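Local coordinates for protein oxidoreductase (Methanosarcina mazei, PDB 3KA7) that binds flavin-adenine dinucleotide and is probably an oxidoreductase of the flavin-containing amine oxidoreductase family, at residues F29-I34 and G216-K221; L243-L248 and Y395-G400. All coordinates share one frame; numbering follows the deposited sequence.

Contact 1. Residues F29-I34 and G216-K221. With FAD (flavin-adenine dinucleotide), chain B.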
# COMPACT_ATOMS: atom_id res chain seq x y z
N PHE A 29 17.42 -13.29 -1.32
CA PHE A 29 17.39 -13.75 -2.70
C PHE A 29 16.22 -13.13 -3.45
O PHE A 29 15.07 -13.33 -3.09
CB PHE A 29 17.32 -15.28 -2.75
CG PHE A 29 18.51 -15.95 -2.12
CD1 PHE A 29 19.56 -16.42 -2.90
CD2 PHE A 29 18.59 -16.09 -0.74
CE1 PHE A 29 20.67 -17.03 -2.31
CE2 PHE A 29 19.70 -16.70 -0.15
CZ PHE A 29 20.73 -17.16 -0.93
N GLU A 30 16.54 -12.35 -4.48
CA GLU A 30 15.53 -11.65 -5.28
C GLU A 30 15.59 -12.11 -6.74
O GLU A 30 16.67 -12.15 -7.35
CB GLU A 30 15.75 -10.14 -5.20
CG GLU A 30 15.03 -9.34 -6.29
CD GLU A 30 13.52 -9.47 -6.19
OE1 GLU A 30 13.02 -9.43 -5.05
OE2 GLU A 30 12.85 -9.64 -7.23
N ARG A 31 14.43 -12.44 -7.29
CA ARG A 31 14.34 -13.00 -8.64
C ARG A 31 14.60 -11.98 -9.75
O ARG A 31 15.15 -12.34 -10.80
CB ARG A 31 12.97 -13.65 -8.84
CG ARG A 31 12.89 -14.61 -10.01
CD ARG A 31 11.45 -15.08 -10.18
NE ARG A 31 10.61 -13.94 -10.50
CZ ARG A 31 10.20 -13.64 -11.72
NH1 ARG A 31 10.50 -14.43 -12.75
NH2 ARG A 31 9.47 -12.56 -11.91
N LEU A 32 14.21 -10.73 -9.54
CA LEU A 32 14.37 -9.68 -10.55
C LEU A 32 15.80 -9.11 -10.54
O LEU A 32 16.57 -9.40 -9.63
CB LEU A 32 13.36 -8.55 -10.31
CG LEU A 32 11.89 -8.93 -10.49
CD1 LEU A 32 10.98 -7.77 -10.08
CD2 LEU A 32 11.62 -9.35 -11.92
N PRO A 33 16.14 -8.30 -11.56
CA PRO A 33 17.46 -7.68 -11.61
C PRO A 33 17.68 -6.59 -10.57
O PRO A 33 18.82 -6.22 -10.29
CB PRO A 33 17.51 -7.04 -13.01
CG PRO A 33 16.45 -7.74 -13.80
CD PRO A 33 15.39 -8.11 -12.81
N ILE A 34 16.60 -6.09 -9.98
CA ILE A 34 16.70 -5.06 -8.97
C ILE A 34 15.85 -5.42 -7.75
O ILE A 34 14.97 -6.27 -7.82
CB ILE A 34 16.24 -3.69 -9.48
CG1 ILE A 34 14.73 -3.71 -9.74
CG2 ILE A 34 17.05 -3.27 -10.73
CD1 ILE A 34 14.16 -2.33 -10.06
N GLY A 216 18.58 -11.56 -9.38
CA GLY A 216 18.60 -12.53 -10.47
C GLY A 216 18.65 -13.95 -9.95
O GLY A 216 19.16 -14.86 -10.63
N GLN A 217 18.11 -14.17 -8.76
CA GLN A 217 18.07 -15.51 -8.19
C GLN A 217 16.67 -15.88 -7.73
O GLN A 217 16.14 -15.31 -6.78
CB GLN A 217 19.05 -15.65 -7.03
CG GLN A 217 20.50 -15.47 -7.42
CD GLN A 217 21.42 -16.25 -6.52
OE1 GLN A 217 21.02 -17.23 -5.89
NE2 GLN A 217 22.68 -15.83 -6.45
N GLU A 218 16.08 -16.86 -8.40
CA GLU A 218 14.75 -17.30 -8.03
C GLU A 218 14.78 -18.46 -7.04
O GLU A 218 15.43 -19.49 -7.27
CB GLU A 218 13.96 -17.70 -9.27
CG GLU A 218 12.55 -18.20 -8.94
CD GLU A 218 11.69 -18.35 -10.19
OE1 GLU A 218 11.97 -19.24 -11.02
OE2 GLU A 218 10.73 -17.57 -10.33
N VAL A 219 14.07 -18.28 -5.93
CA VAL A 219 13.91 -19.34 -4.95
C VAL A 219 12.86 -20.31 -5.48
O VAL A 219 11.76 -19.90 -5.85
CB VAL A 219 13.52 -18.77 -3.57
CG1 VAL A 219 13.20 -19.88 -2.58
CG2 VAL A 219 14.64 -17.86 -3.03
N SER A 220 13.21 -21.60 -5.55
CA SER A 220 12.30 -22.61 -6.12
C SER A 220 11.71 -23.55 -5.08
O SER A 220 10.74 -24.26 -5.35
CB SER A 220 13.03 -23.42 -7.19
OG SER A 220 14.23 -23.97 -6.67
N LYS A 221 12.27 -23.55 -3.88
CA LYS A 221 11.78 -24.45 -2.85
C LYS A 221 12.20 -24.00 -1.46
O LYS A 221 13.29 -23.45 -1.27
CB LYS A 221 12.29 -25.88 -3.12
CG LYS A 221 11.83 -26.90 -2.10
CD LYS A 221 12.31 -28.32 -2.46
CE LYS A 221 12.02 -29.28 -1.32
NZ LYS A 221 12.21 -30.71 -1.68
PA FAD B . 6.70 -7.15 -2.82
O1A FAD B . 5.53 -8.03 -3.18
O2A FAD B . 6.71 -5.76 -3.41
O5B FAD B . 8.06 -7.89 -3.23
C5B FAD B . 8.09 -9.31 -3.35
C4B FAD B . 9.45 -9.60 -4.01
O4B FAD B . 9.67 -11.00 -4.11
C3B FAD B . 9.51 -9.03 -5.42
O3B FAD B . 10.63 -8.17 -5.56
C2B FAD B . 9.62 -10.26 -6.32
O2B FAD B . 10.39 -10.04 -7.48
C1B FAD B . 10.26 -11.28 -5.38
N9A FAD B . 9.96 -12.69 -5.69
C8A FAD B . 8.76 -13.27 -6.06
N7A FAD B . 8.96 -14.61 -6.18
C5A FAD B . 10.26 -14.87 -5.87
C6A FAD B . 11.01 -16.04 -5.85
N6A FAD B . 10.42 -17.21 -6.04
N1A FAD B . 12.35 -15.97 -5.50
C2A FAD B . 12.94 -14.77 -5.19
N3A FAD B . 12.20 -13.61 -5.22
C4A FAD B . 10.89 -13.67 -5.56
N1 FAD B . 1.81 1.55 -0.54
C2 FAD B . 2.00 2.71 0.20
O2 FAD B . 2.36 2.63 1.39
N3 FAD B . 1.76 3.94 -0.38
C4 FAD B . 1.33 4.03 -1.70
O4 FAD B . 1.11 5.12 -2.22
C4X FAD B . 1.13 2.87 -2.44
N5 FAD B . 0.68 2.95 -3.75
C5X FAD B . 0.49 1.79 -4.48
C6 FAD B . 0.06 1.85 -5.80
C7 FAD B . -0.11 0.69 -6.54
C7M FAD B . -0.59 0.79 -7.97
C8 FAD B . 0.17 -0.54 -5.95
C8M FAD B . -0.01 -1.82 -6.71
C9 FAD B . 0.59 -0.61 -4.62
C9A FAD B . 0.77 0.56 -3.89
N10 FAD B . 1.19 0.49 -2.57
C10 FAD B . 1.38 1.64 -1.85
C1' FAD B . 1.40 -0.82 -1.88
C2' FAD B . 2.90 -1.14 -1.87
O2' FAD B . 3.44 -0.90 -3.17
C3' FAD B . 3.08 -2.60 -1.47
O3' FAD B . 2.28 -2.88 -0.33
C4' FAD B . 4.52 -3.01 -1.14
O4' FAD B . 5.44 -2.58 -2.12
C5' FAD B . 4.54 -4.54 -1.10
O5' FAD B . 5.75 -4.92 -0.50
P FAD B . 5.99 -6.43 -0.08
O1P FAD B . 6.81 -6.46 1.18
O2P FAD B . 4.69 -7.22 -0.02
O3P FAD B . 6.91 -7.09 -1.22

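Contact 2. Residues L243-L248 and Y395-G400. With FAD (flavin-adenine dinucleotide), chain B.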
# COMPACT_ATOMS: atom_id res chain seq x y z
N LEU A 243 16.32 -19.81 10.04
CA LEU A 243 15.14 -18.96 9.91
C LEU A 243 14.94 -18.60 8.44
O LEU A 243 15.88 -18.17 7.77
CB LEU A 243 15.31 -17.69 10.73
CG LEU A 243 14.18 -16.67 10.75
CD1 LEU A 243 12.91 -17.24 11.39
CD2 LEU A 243 14.64 -15.43 11.50
N VAL A 244 13.72 -18.78 7.96
CA VAL A 244 13.37 -18.38 6.60
C VAL A 244 12.26 -17.34 6.66
O VAL A 244 11.19 -17.60 7.21
CB VAL A 244 12.91 -19.60 5.74
CG1 VAL A 244 12.46 -19.12 4.37
CG2 VAL A 244 14.04 -20.63 5.59
N ILE A 245 12.54 -16.16 6.14
CA ILE A 245 11.52 -15.12 6.04
C ILE A 245 11.06 -15.02 4.58
O ILE A 245 11.84 -14.69 3.68
CB ILE A 245 12.06 -13.75 6.48
CG1 ILE A 245 12.62 -13.80 7.91
CG2 ILE A 245 10.98 -12.65 6.28
CD1 ILE A 245 11.67 -14.34 8.97
N SER A 246 9.79 -15.31 4.33
CA SER A 246 9.30 -15.25 2.95
C SER A 246 8.53 -13.97 2.73
O SER A 246 7.56 -13.71 3.42
CB SER A 246 8.40 -16.44 2.62
OG SER A 246 7.84 -16.23 1.32
N ASN A 247 8.97 -13.17 1.76
CA ASN A 247 8.31 -11.91 1.42
C ASN A 247 7.37 -12.08 0.21
O ASN A 247 7.05 -11.11 -0.50
CB ASN A 247 9.37 -10.87 1.11
CG ASN A 247 8.84 -9.45 1.08
OD1 ASN A 247 7.78 -9.10 1.64
ND2 ASN A 247 9.60 -8.60 0.44
N LEU A 248 6.92 -13.32 -0.02
CA LEU A 248 6.14 -13.63 -1.24
C LEU A 248 4.63 -13.70 -1.03
O LEU A 248 3.87 -13.84 -2.00
CB LEU A 248 6.63 -14.96 -1.83
CG LEU A 248 8.13 -15.06 -2.17
CD1 LEU A 248 8.34 -16.37 -2.92
CD2 LEU A 248 8.63 -13.88 -3.03
N TYR A 395 8.37 -17.67 8.44
CA TYR A 395 7.41 -16.57 8.57
C TYR A 395 7.17 -15.87 7.24
O TYR A 395 8.02 -15.87 6.36
CB TYR A 395 7.92 -15.55 9.59
CG TYR A 395 8.04 -16.10 11.00
CD1 TYR A 395 6.97 -16.01 11.89
CD2 TYR A 395 9.21 -16.70 11.44
CE1 TYR A 395 7.07 -16.52 13.19
CE2 TYR A 395 9.32 -17.22 12.73
CZ TYR A 395 8.25 -17.12 13.60
OH TYR A 395 8.34 -17.62 14.89
N VAL A 396 5.99 -15.27 7.11
CA VAL A 396 5.63 -14.51 5.91
C VAL A 396 5.47 -13.04 6.25
O VAL A 396 4.76 -12.68 7.20
CB VAL A 396 4.32 -15.03 5.29
CG1 VAL A 396 3.88 -14.13 4.11
CG2 VAL A 396 4.48 -16.48 4.87
N VAL A 397 6.13 -12.18 5.48
CA VAL A 397 5.98 -10.74 5.63
C VAL A 397 5.61 -10.11 4.30
O VAL A 397 5.71 -10.74 3.24
CB VAL A 397 7.27 -10.09 6.14
CG1 VAL A 397 7.64 -10.69 7.51
CG2 VAL A 397 8.41 -10.30 5.14
N GLY A 398 5.19 -8.85 4.34
CA GLY A 398 4.76 -8.17 3.12
C GLY A 398 3.28 -7.85 3.17
O GLY A 398 2.64 -8.04 4.20
N ASP A 399 2.75 -7.35 2.06
CA ASP A 399 1.36 -6.89 2.08
C ASP A 399 0.33 -8.02 1.96
O ASP A 399 -0.87 -7.75 1.82
CB ASP A 399 1.13 -5.70 1.12
CG ASP A 399 1.08 -6.10 -0.35
OD1 ASP A 399 1.07 -7.32 -0.68
OD2 ASP A 399 1.06 -5.18 -1.19
N GLY A 400 0.79 -9.26 2.02
CA GLY A 400 -0.09 -10.42 2.18
C GLY A 400 -0.19 -10.85 3.63
O GLY A 400 -0.90 -11.80 3.97
PA FAD B . 6.70 -7.15 -2.82
O1A FAD B . 5.53 -8.03 -3.18
O2A FAD B . 6.71 -5.76 -3.41
O5B FAD B . 8.06 -7.89 -3.23
C5B FAD B . 8.09 -9.31 -3.35
C4B FAD B . 9.45 -9.60 -4.01
O4B FAD B . 9.67 -11.00 -4.11
C3B FAD B . 9.51 -9.03 -5.42
O3B FAD B . 10.63 -8.17 -5.56
C2B FAD B . 9.62 -10.26 -6.32
O2B FAD B . 10.39 -10.04 -7.48
C1B FAD B . 10.26 -11.28 -5.38
N9A FAD B . 9.96 -12.69 -5.69
C8A FAD B . 8.76 -13.27 -6.06
N7A FAD B . 8.96 -14.61 -6.18
C5A FAD B . 10.26 -14.87 -5.87
C6A FAD B . 11.01 -16.04 -5.85
N6A FAD B . 10.42 -17.21 -6.04
N1A FAD B . 12.35 -15.97 -5.50
C2A FAD B . 12.94 -14.77 -5.19
N3A FAD B . 12.20 -13.61 -5.22
C4A FAD B . 10.89 -13.67 -5.56
N1 FAD B . 1.81 1.55 -0.54
C2 FAD B . 2.00 2.71 0.20
O2 FAD B . 2.36 2.63 1.39
N3 FAD B . 1.76 3.94 -0.38
C4 FAD B . 1.33 4.03 -1.70
O4 FAD B . 1.11 5.12 -2.22
C4X FAD B . 1.13 2.87 -2.44
N5 FAD B . 0.68 2.95 -3.75
C5X FAD B . 0.49 1.79 -4.48
C6 FAD B . 0.06 1.85 -5.80
C7 FAD B . -0.11 0.69 -6.54
C7M FAD B . -0.59 0.79 -7.97
C8 FAD B . 0.17 -0.54 -5.95
C8M FAD B . -0.01 -1.82 -6.71
C9 FAD B . 0.59 -0.61 -4.62
C9A FAD B . 0.77 0.56 -3.89
N10 FAD B . 1.19 0.49 -2.57
C10 FAD B . 1.38 1.64 -1.85
C1' FAD B . 1.40 -0.82 -1.88
C2' FAD B . 2.90 -1.14 -1.87
O2' FAD B . 3.44 -0.90 -3.17
C3' FAD B . 3.08 -2.60 -1.47
O3' FAD B . 2.28 -2.88 -0.33
C4' FAD B . 4.52 -3.01 -1.14
O4' FAD B . 5.44 -2.58 -2.12
C5' FAD B . 4.54 -4.54 -1.10
O5' FAD B . 5.75 -4.92 -0.50
P FAD B . 5.99 -6.43 -0.08
O1P FAD B . 6.81 -6.46 1.18
O2P FAD B . 4.69 -7.22 -0.02
O3P FAD B . 6.91 -7.09 -1.22

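Contact 1. Residues F29-I34 and G216-K221
Phe29 and Val219 make the apolar, tightly packed part of this contact: CB of Phe29 lies 3.7 Å from CG2 of Val219. The Phe29 ring also receives Gln217 at its edge, where Gln217 OE1 sits in the ring plane 3.4 Å from Phe29 CD1, with the amide turned 62° from the ring. Ile232 and Ala234 of strand 228-234 also touch the Phe29 side chain, and the rings of His214 and His239 meet its ring.

Beside it the backbones are stitched together. Gln217 N gives a nearly straight hydrogen bond to Glu30 O (2.9 Å), and Gly216 N bonds Leu32 O. Gly216 has a positive phi, a conformation that favours glycine.

The solvent side is looser. Arg31 and Glu218 run side by side, pointing the same way. The bridge from Arg31 NE to Glu218 OE2 is long, and it is doubtful because OE2 is modelled too close to a neighbouring atom.

The FAD adenosine binds to both segments. Glu30 takes O3B on OE1 (2.7 Å) and O2B on OE2 (2.5 Å); its chain bends at chi2 (64°), which turns CD toward the ribose. Leu32 N, on the anti side of OE2, and Ala8 N, on OE1, hold the carboxylate in place. Val219 hydrogen-bonds the adenine edge through its backbone: its N donates to N1A (2.9 Å) and its O accepts from N6A (3.0 Å). An acidic residue near the C-terminal end of the second strand, gripping the ribose hydroxyls, is a hallmark of the FAD-binding Rossmann fold.

Contact 2. Residues L243-L248 and Y395-G400
Ile245 pairs with Tyr395, and Ser246 with Val396, as neighbouring parallel strands. Three backbone hydrogen bonds join them: Tyr395 N to Val244 O (3.1 Å), Ser246 N to Tyr395 O (2.8 Å) and Val397 N to Ser246 O (2.9 Å). CA-H...O contacts fill in between, among them Val396 CA to Ser246 O.

The apolar contacts lie on the face that carries Ile245 and Tyr395. Leu243 crosses Tyr395 at about a right angle and sets its CD1 at the ring edge, 3.7 Å from Tyr395 CD2. CD1 of Ile245 approaches CB of Tyr395, while its CG2 branch, anti to the backbone N, meets CG2 of Val397 at 3.7 Å. Helix 10-21 packs on this face through Ser15 and Leu19. Past the strand, Leu248 sets CD2 3.1 Å from FAD C8A, against the adenine.

The remaining polar contacts begin with Ser246 OG, hydrogen-bonded to Thr253 OG1 on the other face. Where the strands end, Asp399 N donates to FAD O2P (2.8 Å), and Asp399 OD2 accepts from O3' (2.7 Å) while also bridging to Arg38. Gly398 CA lies beside O2P, and its backbone angles call for glycine. Parallel strands whose C-terminal ends deliver loops to the dinucleotide are characteristic of the Rossmann-type fold.

In the fold
Both contacts belong to the FAD-binding, Rossmann-type part of the fold, and both segments of contact 1 precede those of contact 2 in sequence. Their centres are about 14 Å apart and their nearest atoms about 6 Å, without touching. The five-stranded parallel sheet connects them: in the order 212-214, 25-29, 2-6, 243-246, 394-396, contact 1 lies just past the C-terminal ends of the first two strands, where the chain leads into strand 219-225 of the antiparallel sheet, and contact 2 joins the last two. Between them runs strand 2-6, followed by helix 10-21. One FAD spans both: contact 1 holds the adenosine, contact 2 the pyrophosphate and ribityl chain, while Leu248 also packs against the adenine.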